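Local coordinates for p800 reaction center core protein (Heliobacterium modesticaldum, PDB 5V8K) that converts light into separated charge as one half of a homodimeric photosynthetic reaction centre, binding bacteriochlorophyll g and sharing in an iron–sulfur cluster site, at residues Q5-F10 with I435-Q440; F193-F196 with E201-L204; H284-V289 with R398-S403. All coordinates share one frame; numbering follows the deposited sequence.

Contact 1: Q5-F10 with I435-Q440; sequences QVFEYF and ISLVDQ. With GBF (Bacteriochlorophyll g), chain B.
The backbone N of F7 donates a hydrogen bond of 3.1 Å to O1D of the bacteriochlorophyll g, the carbonyl oxygen of the pigment's methyl ester, and the N-H...O angle of 159° makes it fairly straight. While its amide holds the pigment, the F7 ring reaches across to the start of helix 437-447. CG stands anti to the carbonyl carbon (chi1 -67°), which carries the ring over towards V438, where CE2 lies 4.0 Å from V438 CB in an oblique meeting. L437 comes instead at the ring edge, with its CD1 4.3 Å from F7 CZ. The ester methyl CED of the pigment sits over the centre of one F7 face, and the ring carbon CD2 of F7 comes within 3.1 Å of the keto oxygen OBD. The F7 ring of the N-terminal loop thereby lies between a bacteriochlorophyll and the helix that follows the cluster-binding cysteines C424 and C433 of this type I reaction centre. S436 is the N-cap of that helix: its OG accepts a weak bond of 3.4 Å from D439 N and is hydrogen-bonded to F422 O. F10 also lies against the pigment, between it and Y9. Y9 CD2 stands over the centre of one face of its ring, whereas CBD of the pigment lies above the other face, offset toward the rim, and F10 CD1 approaches CGA to 3.4 Å. An alanine here is likely to leave the CGA ester and CBD corner without this flat support and the Y9 ring freer to turn. F10 N returns a bond of 2.8 Å to F7 O, closing a short turn.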
# COMPACT_ATOMS: atom_id res chain seq x y z
N GLN A 5 27.15 -20.90 14.32
CA GLN A 5 27.39 -20.07 13.16
C GLN A 5 26.10 -19.57 12.54
O GLN A 5 26.11 -19.11 11.41
CB GLN A 5 28.21 -20.82 12.12
CG GLN A 5 29.48 -21.47 12.71
CD GLN A 5 30.11 -22.44 11.75
OE1 GLN A 5 29.43 -23.26 11.13
NE2 GLN A 5 31.41 -22.37 11.62
N VAL A 6 24.99 -19.66 13.27
CA VAL A 6 23.70 -19.18 12.80
C VAL A 6 23.16 -18.18 13.81
O VAL A 6 23.60 -18.11 14.96
CB VAL A 6 22.68 -20.32 12.60
CG1 VAL A 6 23.18 -21.30 11.59
CG2 VAL A 6 22.38 -21.01 13.92
N PHE A 7 22.17 -17.42 13.38
CA PHE A 7 21.50 -16.50 14.29
C PHE A 7 20.82 -17.26 15.42
O PHE A 7 20.40 -18.41 15.28
CB PHE A 7 20.48 -15.65 13.53
CG PHE A 7 21.09 -14.70 12.54
CD1 PHE A 7 22.34 -14.13 12.76
CD2 PHE A 7 20.39 -14.32 11.41
CE1 PHE A 7 22.90 -13.25 11.86
CE2 PHE A 7 20.93 -13.43 10.50
CZ PHE A 7 22.18 -12.89 10.72
N GLU A 8 20.66 -16.55 16.54
CA GLU A 8 20.26 -17.15 17.80
C GLU A 8 19.03 -18.03 17.64
O GLU A 8 19.01 -19.18 18.09
CB GLU A 8 20.00 -16.04 18.83
N TYR A 9 18.01 -17.52 16.97
CA TYR A 9 16.74 -18.21 16.82
C TYR A 9 16.88 -19.59 16.17
O TYR A 9 16.01 -20.44 16.35
CB TYR A 9 15.82 -17.33 16.01
CG TYR A 9 14.48 -17.90 15.73
CD1 TYR A 9 13.50 -17.91 16.70
CD2 TYR A 9 14.19 -18.43 14.48
CE1 TYR A 9 12.25 -18.44 16.43
CE2 TYR A 9 12.96 -18.96 14.21
CZ TYR A 9 11.98 -18.95 15.19
OH TYR A 9 10.74 -19.49 14.95
N PHE A 10 17.93 -19.80 15.39
CA PHE A 10 18.09 -21.02 14.62
C PHE A 10 19.11 -21.99 15.23
O PHE A 10 19.31 -23.07 14.67
CB PHE A 10 18.50 -20.66 13.20
CG PHE A 10 17.45 -19.89 12.43
CD1 PHE A 10 16.43 -20.56 11.76
CD2 PHE A 10 17.49 -18.51 12.35
CE1 PHE A 10 15.48 -19.85 11.04
CE2 PHE A 10 16.54 -17.81 11.64
CZ PHE A 10 15.54 -18.49 10.99
N ILE A 435 20.11 -1.00 10.34
CA ILE A 435 21.47 -0.98 9.83
C ILE A 435 22.17 -2.35 9.80
O ILE A 435 23.26 -2.47 9.20
CB ILE A 435 22.29 0.03 10.66
CG1 ILE A 435 22.30 -0.35 12.16
CG2 ILE A 435 21.71 1.42 10.50
CD1 ILE A 435 23.21 0.53 13.02
N SER A 436 21.57 -3.40 10.37
CA SER A 436 22.24 -4.69 10.41
C SER A 436 22.18 -5.41 9.05
O SER A 436 21.43 -5.04 8.14
CB SER A 436 21.61 -5.59 11.47
OG SER A 436 20.34 -6.02 11.04
N LEU A 437 22.99 -6.46 8.97
CA LEU A 437 23.09 -7.30 7.78
C LEU A 437 21.73 -7.90 7.39
O LEU A 437 21.31 -7.77 6.22
CB LEU A 437 24.15 -8.39 8.05
CG LEU A 437 24.53 -9.55 7.10
CD1 LEU A 437 23.69 -10.68 7.39
CD2 LEU A 437 24.32 -9.28 5.65
N VAL A 438 21.00 -8.48 8.35
CA VAL A 438 19.75 -9.14 7.98
C VAL A 438 18.70 -8.10 7.56
O VAL A 438 17.85 -8.35 6.70
CB VAL A 438 19.24 -10.08 9.10
CG1 VAL A 438 18.59 -9.31 10.27
CG2 VAL A 438 18.30 -11.07 8.53
N ASP A 439 18.76 -6.89 8.13
CA ASP A 439 17.76 -5.89 7.78
C ASP A 439 18.01 -5.34 6.37
O ASP A 439 17.06 -4.98 5.67
CB ASP A 439 17.76 -4.79 8.85
CG ASP A 439 17.20 -5.28 10.20
OD1 ASP A 439 16.48 -6.32 10.24
OD2 ASP A 439 17.48 -4.63 11.24
N GLN A 440 19.26 -5.38 5.90
CA GLN A 440 19.53 -5.06 4.50
C GLN A 440 19.14 -6.22 3.58
O GLN A 440 18.78 -5.99 2.41
CB GLN A 440 21.01 -4.72 4.31
CG GLN A 440 21.44 -3.42 4.98
CD GLN A 440 20.72 -2.21 4.39
OE1 GLN A 440 20.71 -1.99 3.17
NE2 GLN A 440 20.08 -1.44 5.25
MG GBF B . 19.18 -19.77 4.33
CHA GBF B . 19.20 -18.80 7.73
CHB GBF B . 20.19 -22.78 5.27
CHC GBF B . 18.31 -20.77 1.12
CHD GBF B . 17.59 -16.63 3.71
NA GBF B . 19.71 -20.57 6.07
C1A GBF B . 19.61 -20.19 7.35
C2A GBF B . 20.22 -21.08 8.41
C3A GBF B . 20.81 -22.17 7.53
C4A GBF B . 20.18 -21.82 6.21
CMA GBF B . 22.33 -22.11 7.43
CAA GBF B . 19.28 -21.64 9.47
CBA GBF B . 18.08 -22.34 8.86
CGA GBF B . 17.37 -23.21 9.88
O1A GBF B . 17.94 -23.56 10.90
O2A GBF B . 16.34 -24.06 9.34
NB GBF B . 19.21 -21.57 3.36
C1B GBF B . 19.76 -22.70 3.86
C2B GBF B . 19.83 -23.67 2.86
C3B GBF B . 19.28 -23.09 1.70
C4B GBF B . 18.93 -21.77 2.06
CMB GBF B . 20.35 -25.08 3.07
CAB GBF B . 19.12 -23.70 0.34
CBB GBF B . 19.63 -24.82 -0.15
NC GBF B . 18.25 -18.84 2.75
C1C GBF B . 17.91 -19.40 1.58
C2C GBF B . 17.05 -18.76 0.55
C3C GBF B . 16.89 -17.61 1.45
C4C GBF B . 17.60 -17.66 2.65
CMC GBF B . 17.93 -18.48 -0.66
CAC GBF B . 16.07 -16.43 1.13
CBC GBF B . 15.29 -16.25 -0.15
ND GBF B . 18.48 -18.16 5.32
C1D GBF B . 18.00 -16.95 5.08
C2D GBF B . 17.81 -15.82 6.20
C3D GBF B . 18.34 -16.70 7.12
C4D GBF B . 18.71 -18.01 6.67
CMD GBF B . 17.34 -14.39 6.19
CAD GBF B . 18.43 -16.75 8.60
OBD GBF B . 18.49 -15.85 9.48
CBD GBF B . 19.02 -18.07 9.00
CGD GBF B . 20.36 -17.85 9.57
O1D GBF B . 20.61 -17.88 10.76
O2D GBF B . 21.42 -17.64 8.64
CED GBF B . 22.57 -17.00 9.15
C1 GBF B . 15.23 -24.48 10.13
C2 GBF B . 14.31 -25.30 9.28
C3 GBF B . 14.34 -26.65 9.28
C4 GBF B . 15.32 -27.40 10.17
C5 GBF B . 13.37 -27.37 8.36
C6 GBF B . 12.95 -28.72 8.93
C7 GBF B . 11.72 -29.22 8.21
C8 GBF B . 10.63 -29.71 8.86
C9 GBF B . 10.59 -29.80 10.36
C10 GBF B . 9.43 -30.22 8.10
C11 GBF B . 8.95 -29.24 7.03
C12 GBF B . 8.37 -30.01 5.86
C13 GBF B . 7.78 -29.33 4.87
C14 GBF B . 7.73 -27.84 4.96
C15 GBF B . 7.19 -30.05 3.68

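Contact 2: F193-F196 with E201-L204; sequences FAFF and EAVL. With GBF (Bacteriochlorophyll g), chain S.
F195 and F196 lean on A202 and V203, where a helix-like turn doubles back onto the first turn of helix 200-224, predicted to cross the membrane, and the fold-back helps to frame a bacteriochlorophyll g pocket. F193 opens the turn. Its ring touches the pigment's vinyl group, with CE2 3.5 Å from CAB, and its carbonyl accepts the turn's own bond, F196 N to F193 O, at 3.1 Å. F195 follows with CG held between its backbone N and carbonyl carbon (chi1 79°), a setting that folds its ring over that of F196 and brings CE2 to 4.1 Å from A202 CB; F302 meets the F195 ring edge-to-face. The F196 ring lies between two groups: F195 CZ above one face and the macrocycle carbon CHC above the opposite one, both offset toward the rim. Its CD1 packs 3.8 Å from A202 CB, a methyl whose small size probably lets both rings approach the helix, while V203 N lies at the ring edge. The two branches of V203 share the remaining work: CG2 meets F196 O at 3.6 Å, and CG1 touches the macrocycle at CHD. Beside them the carbonyl of V203 reaches the pigment through water, for V203 O accepts a hydrogen bond of 2.7 Å from the water whose oxygen binds the magnesium at 2.4 Å.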
# COMPACT_ATOMS: atom_id res chain seq x y z
N PHE A 193 40.48 -21.01 -3.94
CA PHE A 193 39.46 -22.06 -3.86
C PHE A 193 39.63 -22.97 -2.65
O PHE A 193 38.65 -23.60 -2.24
CB PHE A 193 39.45 -22.94 -5.13
CG PHE A 193 38.88 -22.24 -6.33
CD1 PHE A 193 39.68 -21.41 -7.10
CD2 PHE A 193 37.56 -22.39 -6.67
CE1 PHE A 193 39.16 -20.75 -8.19
CE2 PHE A 193 37.04 -21.73 -7.76
CZ PHE A 193 37.85 -20.91 -8.52
N ALA A 194 40.84 -23.06 -2.07
CA ALA A 194 41.06 -23.97 -0.95
C ALA A 194 40.20 -23.59 0.24
O ALA A 194 39.76 -24.47 0.99
CB ALA A 194 42.53 -23.98 -0.55
N PHE A 195 39.91 -22.30 0.42
CA PHE A 195 39.16 -21.88 1.59
C PHE A 195 37.75 -22.45 1.60
O PHE A 195 37.15 -22.56 2.67
CB PHE A 195 39.11 -20.35 1.68
CG PHE A 195 38.09 -19.71 0.76
CD1 PHE A 195 38.40 -19.43 -0.58
CD2 PHE A 195 36.83 -19.35 1.23
CE1 PHE A 195 37.47 -18.84 -1.41
CE2 PHE A 195 35.90 -18.76 0.40
CZ PHE A 195 36.21 -18.51 -0.92
N PHE A 196 37.19 -22.82 0.44
CA PHE A 196 35.83 -23.36 0.42
C PHE A 196 35.70 -24.60 1.30
O PHE A 196 34.68 -24.77 1.98
CB PHE A 196 35.37 -23.67 -1.00
CG PHE A 196 34.95 -22.45 -1.78
CD1 PHE A 196 33.82 -21.73 -1.41
CD2 PHE A 196 35.67 -22.04 -2.90
CE1 PHE A 196 33.43 -20.62 -2.13
CE2 PHE A 196 35.28 -20.91 -3.62
CZ PHE A 196 34.16 -20.20 -3.24
N GLU A 201 29.13 -22.49 4.81
CA GLU A 201 28.33 -21.36 4.37
C GLU A 201 28.91 -20.72 3.12
O GLU A 201 28.16 -20.17 2.31
CB GLU A 201 28.15 -20.34 5.50
CG GLU A 201 27.01 -19.36 5.23
CD GLU A 201 26.59 -18.50 6.42
OE1 GLU A 201 27.41 -18.29 7.34
OE2 GLU A 201 25.43 -18.01 6.41
N ALA A 202 30.22 -20.81 2.90
CA ALA A 202 30.77 -20.24 1.67
C ALA A 202 30.31 -21.05 0.47
O ALA A 202 29.87 -20.49 -0.54
CB ALA A 202 32.29 -20.16 1.72
N VAL A 203 30.42 -22.38 0.55
CA VAL A 203 29.92 -23.27 -0.51
C VAL A 203 28.44 -23.02 -0.75
O VAL A 203 27.99 -22.84 -1.88
CB VAL A 203 30.19 -24.74 -0.16
CG1 VAL A 203 29.56 -25.67 -1.21
CG2 VAL A 203 31.71 -24.98 -0.11
N LEU A 204 27.66 -22.97 0.33
CA LEU A 204 26.23 -22.79 0.19
C LEU A 204 25.91 -21.49 -0.52
O LEU A 204 25.06 -21.46 -1.42
CB LEU A 204 25.58 -22.82 1.57
CG LEU A 204 24.11 -22.39 1.57
CD1 LEU A 204 23.29 -23.34 0.75
CD2 LEU A 204 23.59 -22.32 2.98
MG GBF S . 29.94 -25.38 -5.76
CHA GBF S . 27.18 -27.52 -6.41
CHB GBF S . 29.11 -23.63 -8.41
CHC GBF S . 33.08 -23.94 -5.46
CHD GBF S . 31.12 -28.01 -3.62
NA GBF S . 28.45 -25.52 -7.09
C1A GBF S . 27.30 -26.22 -7.15
C2A GBF S . 26.23 -25.84 -8.16
C3A GBF S . 27.00 -24.72 -8.87
C4A GBF S . 28.27 -24.63 -8.07
CMA GBF S . 27.34 -25.10 -10.31
CAA GBF S . 24.88 -25.33 -7.61
CBA GBF S . 23.97 -24.63 -8.64
CGA GBF S . 23.54 -25.62 -9.67
O1A GBF S . 24.03 -25.60 -10.79
O2A GBF S . 22.93 -26.84 -9.19
NB GBF S . 30.88 -23.88 -6.73
C1B GBF S . 30.42 -23.27 -7.83
C2B GBF S . 31.27 -22.21 -8.12
C3B GBF S . 32.38 -22.32 -7.28
C4B GBF S . 32.14 -23.46 -6.50
CMB GBF S . 31.00 -21.18 -9.18
CAB GBF S . 33.58 -21.42 -7.17
CBB GBF S . 33.80 -20.28 -7.81
NC GBF S . 31.68 -25.90 -4.79
C1C GBF S . 32.81 -25.17 -4.70
C2C GBF S . 34.01 -25.51 -3.88
C3C GBF S . 33.28 -26.70 -3.41
C4C GBF S . 32.00 -26.89 -3.94
CMC GBF S . 35.21 -25.82 -4.78
CAC GBF S . 33.84 -27.67 -2.44
CBC GBF S . 35.22 -27.51 -1.84
ND GBF S . 29.44 -27.25 -5.16
C1D GBF S . 29.83 -28.18 -4.30
C2D GBF S . 28.99 -29.51 -3.99
C3D GBF S . 28.02 -29.07 -4.89
C4D GBF S . 28.23 -27.82 -5.55
CMD GBF S . 29.21 -30.72 -3.12
CAD GBF S . 26.69 -29.56 -5.33
OBD GBF S . 26.06 -30.67 -5.14
CBD GBF S . 26.15 -28.58 -6.34
CGD GBF S . 26.01 -29.17 -7.72
O1D GBF S . 24.96 -29.16 -8.35
O2D GBF S . 27.17 -29.76 -8.36
CED GBF S . 27.11 -30.07 -9.75
C1 GBF S . 22.72 -27.97 -10.04
C2 GBF S . 21.45 -27.85 -10.85
C3 GBF S . 20.35 -28.61 -10.66
C4 GBF S . 20.27 -29.68 -9.63
C5 GBF S . 19.14 -28.45 -11.53
C6 GBF S . 19.29 -29.42 -12.71
C7 GBF S . 18.17 -29.16 -13.69
C8 GBF S . 18.26 -29.49 -14.99
C9 GBF S . 19.53 -30.13 -15.48
C10 GBF S . 17.09 -29.17 -15.90
C11 GBF S . 16.67 -30.29 -16.87
C12 GBF S . 15.91 -31.29 -16.04
C13 GBF S . 14.58 -31.49 -16.07
C14 GBF S . 14.05 -32.54 -15.12
C15 GBF S . 13.60 -30.75 -16.99
O HOH W 1 28.71 -24.22 -4.13

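Contact 3: H284-V289 with R398-S403; sequences HFMLRV and RMVFFS. With GBF (Bacteriochlorophyll g), chain T.
The CA atoms of M286 and V400 are 7.5 Å apart, and L287 and S403 come slightly closer, at 7.1 Å between CA atoms. The first segment is regular helix throughout, within helix 258-291. The second carries the last turn of helix 376-401, and F402 is the first residue there to leave helical backbone angles, with S403 in the loop beyond. M286 and V400 meet through sulfur and methyl: M286 SD lies 4.0 Å from V400 CG1, and the two side chains cross at a slant. A bend at the end of the methionine chain (chi3 142°) directs CE onto the bacteriochlorophyll g, 3.4 Å from CAA, so that one side chain touches both the neighbouring helix and the pigment. V400 divides its branches in the same way. CG1, anti to the backbone N (chi1 174°), takes the methionine on one side and also stands over the centre of an F401 ring face, whereas CG2 packs 3.9 Å from the pigment methyl CMA. F401 itself comes to the pigment's ester carbonyl oxygen O1A through CZ. The next residue after M286, L287, places CD1 3.7 Å from S403 O, an apolar branch against a backbone carbonyl just past the end of the other helix. The serine hydroxyl is turned back to the end of the helix it follows, where OG donates to M399 O at 2.9 Å, with the donor tilted 26° from the carbonyl plane. Two helices predicted to cross the membrane, joined by a methionine and a valine that also line a bacteriochlorophyll g pocket, fit the helical, pigment-bearing architecture of the PsaA/PsaB family.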
# COMPACT_ATOMS: atom_id res chain seq x y z
N HIS A 284 27.11 -13.10 5.35
CA HIS A 284 27.13 -13.60 6.72
C HIS A 284 28.40 -14.39 6.99
O HIS A 284 28.98 -14.30 8.08
CB HIS A 284 25.89 -14.46 6.99
CG HIS A 284 25.85 -14.97 8.39
ND1 HIS A 284 26.08 -16.29 8.70
CD2 HIS A 284 25.67 -14.32 9.56
CE1 HIS A 284 26.03 -16.44 10.01
NE2 HIS A 284 25.79 -15.26 10.56
N PHE A 285 28.85 -15.17 6.01
CA PHE A 285 30.13 -15.85 6.15
C PHE A 285 31.27 -14.84 6.32
O PHE A 285 32.11 -14.99 7.22
CB PHE A 285 30.36 -16.76 4.93
CG PHE A 285 31.83 -17.09 4.67
CD1 PHE A 285 32.50 -18.06 5.41
CD2 PHE A 285 32.51 -16.44 3.65
CE1 PHE A 285 33.86 -18.34 5.13
CE2 PHE A 285 33.83 -16.72 3.37
CZ PHE A 285 34.52 -17.66 4.11
N MET A 286 31.28 -13.79 5.50
CA MET A 286 32.33 -12.78 5.64
C MET A 286 32.29 -12.13 7.00
O MET A 286 33.33 -11.88 7.62
CB MET A 286 32.20 -11.71 4.55
CG MET A 286 32.46 -12.24 3.18
SD MET A 286 31.63 -11.17 2.02
CE MET A 286 32.81 -11.17 0.74
N LEU A 287 31.09 -11.85 7.49
CA LEU A 287 30.96 -11.19 8.78
C LEU A 287 31.48 -12.07 9.89
O LEU A 287 32.12 -11.57 10.84
CB LEU A 287 29.50 -10.81 9.00
CG LEU A 287 29.20 -9.95 10.20
CD1 LEU A 287 29.91 -8.57 10.06
CD2 LEU A 287 27.69 -9.74 10.37
N ARG A 288 31.27 -13.39 9.80
CA ARG A 288 31.85 -14.30 10.79
C ARG A 288 33.36 -14.32 10.69
O ARG A 288 34.05 -14.39 11.72
CB ARG A 288 31.28 -15.71 10.64
CG ARG A 288 29.81 -15.78 11.07
CD ARG A 288 29.30 -17.20 11.18
NE ARG A 288 29.16 -17.87 9.87
CZ ARG A 288 29.99 -18.81 9.40
NH1 ARG A 288 31.02 -19.22 10.11
NH2 ARG A 288 29.77 -19.34 8.21
N VAL A 289 33.91 -14.22 9.47
CA VAL A 289 35.35 -14.07 9.33
C VAL A 289 35.83 -12.83 10.08
O VAL A 289 36.83 -12.87 10.81
CB VAL A 289 35.74 -13.98 7.84
CG1 VAL A 289 37.19 -13.51 7.72
CG2 VAL A 289 35.62 -15.29 7.20
N ARG A 398 25.54 -3.37 0.60
CA ARG A 398 25.67 -2.97 2.00
C ARG A 398 25.75 -4.19 2.94
O ARG A 398 26.50 -4.16 3.93
CB ARG A 398 24.52 -2.04 2.37
CG ARG A 398 24.62 -0.63 1.71
CD ARG A 398 23.34 0.15 1.92
NE ARG A 398 23.16 0.57 3.30
CZ ARG A 398 22.23 1.44 3.69
NH1 ARG A 398 21.43 1.97 2.79
NH2 ARG A 398 22.13 1.84 4.96
N MET A 399 24.99 -5.26 2.67
CA MET A 399 25.16 -6.54 3.37
C MET A 399 26.61 -6.96 3.35
O MET A 399 27.18 -7.33 4.39
CB MET A 399 24.32 -7.66 2.71
CG MET A 399 22.88 -7.75 3.12
SD MET A 399 22.07 -9.31 2.52
CE MET A 399 21.82 -9.05 0.78
N VAL A 400 27.23 -6.90 2.17
CA VAL A 400 28.58 -7.40 1.97
C VAL A 400 29.61 -6.54 2.68
O VAL A 400 30.53 -7.06 3.32
CB VAL A 400 28.88 -7.50 0.47
CG1 VAL A 400 30.33 -7.89 0.23
CG2 VAL A 400 27.93 -8.49 -0.19
N PHE A 401 29.51 -5.20 2.57
CA PHE A 401 30.61 -4.31 2.95
C PHE A 401 30.32 -3.33 4.09
O PHE A 401 31.28 -2.75 4.63
CB PHE A 401 31.06 -3.49 1.73
CG PHE A 401 31.81 -4.28 0.70
CD1 PHE A 401 32.91 -5.05 1.04
CD2 PHE A 401 31.40 -4.26 -0.62
CE1 PHE A 401 33.62 -5.79 0.09
CE2 PHE A 401 32.09 -5.00 -1.59
CZ PHE A 401 33.19 -5.78 -1.24
N PHE A 402 29.06 -3.16 4.50
CA PHE A 402 28.69 -2.23 5.56
C PHE A 402 28.27 -2.90 6.87
O PHE A 402 27.78 -2.21 7.77
CB PHE A 402 27.55 -1.32 5.10
CG PHE A 402 27.94 -0.24 4.12
CD1 PHE A 402 28.63 -0.54 2.95
CD2 PHE A 402 27.54 1.07 4.33
CE1 PHE A 402 28.95 0.46 2.05
CE2 PHE A 402 27.85 2.05 3.42
CZ PHE A 402 28.55 1.75 2.28
N SER A 403 28.40 -4.22 7.01
CA SER A 403 27.72 -4.91 8.10
C SER A 403 28.56 -5.01 9.36
O SER A 403 28.03 -5.35 10.42
CB SER A 403 27.27 -6.30 7.64
OG SER A 403 26.13 -6.17 6.79
MG GBF T . 28.61 -13.00 -5.90
CHA GBF T . 31.19 -14.28 -3.90
CHB GBF T . 28.09 -10.66 -3.63
CHC GBF T . 26.59 -11.63 -8.28
CHD GBF T . 29.45 -15.61 -8.27
NA GBF T . 29.45 -12.56 -4.16
C1A GBF T . 30.46 -13.06 -3.46
C2A GBF T . 30.98 -12.31 -2.28
C3A GBF T . 29.68 -11.56 -2.00
C4A GBF T . 29.03 -11.60 -3.34
CMA GBF T . 28.78 -12.23 -0.96
CAA GBF T . 32.24 -11.47 -2.61
CBA GBF T . 31.97 -10.29 -3.55
CGA GBF T . 33.25 -9.50 -3.72
O1A GBF T . 33.90 -9.16 -2.73
O2A GBF T . 33.33 -8.69 -4.92
NB GBF T . 27.60 -11.23 -6.01
C1B GBF T . 27.36 -10.46 -4.92
C2B GBF T . 26.53 -9.44 -5.29
C3B GBF T . 26.13 -9.70 -6.59
C4B GBF T . 26.73 -10.92 -6.97
CMB GBF T . 26.14 -8.25 -4.43
CAB GBF T . 25.25 -8.76 -7.29
CBB GBF T . 25.01 -8.67 -8.58
NC GBF T . 28.17 -13.52 -7.83
C1C GBF T . 27.31 -12.89 -8.63
C2C GBF T . 26.87 -13.37 -9.97
C3C GBF T . 27.82 -14.47 -9.84
C4C GBF T . 28.50 -14.56 -8.63
CMC GBF T . 25.42 -13.89 -9.87
CAC GBF T . 27.97 -15.45 -10.93
CBC GBF T . 27.20 -15.29 -12.22
ND GBF T . 29.91 -14.52 -6.16
C1D GBF T . 30.19 -15.51 -7.01
C2D GBF T . 31.33 -16.62 -6.65
C3D GBF T . 31.59 -15.96 -5.45
C4D GBF T . 30.81 -14.80 -5.14
CMD GBF T . 31.89 -17.82 -7.33
CAD GBF T . 32.60 -16.10 -4.37
OBD GBF T . 33.39 -17.05 -4.06
CBD GBF T . 32.27 -15.10 -3.29
CGD GBF T . 31.74 -15.70 -2.02
O1D GBF T . 30.55 -15.91 -1.83
O2D GBF T . 32.62 -16.09 -0.97
CED GBF T . 32.34 -17.36 -0.38
C1 GBF T . 34.17 -7.55 -5.05
C2 GBF T . 33.49 -6.65 -6.05
C3 GBF T . 33.54 -6.87 -7.37
C4 GBF T . 34.31 -8.03 -7.94
C5 GBF T . 32.82 -5.94 -8.31

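How the contacts relate
Helix 258-291 ties the three contacts together. It carries one side of contact 3, meets L437 of contact 1 through F280 and A283, and covers A202 and F195 of contact 2 with F285. Contacts 1 and 3 lie closest, about 11 Å between centres, with L437 against M399 and S403. Contacts 2 and 3, about 15 Å apart between centres, are joined by E201 OE1, which makes a salt bridge to R288 NH2 and probably a hydrogen bond to H284 ND1. Contact 1 and contact 2 are about 20 Å apart between centres. Along the chain 5-10 comes first and 435-440 last, bracketing contact 2 and then contact 3, so distant sequence converges around neighbouring bacteriochlorophylls; contacts 1 and 3 also reach the second subunit.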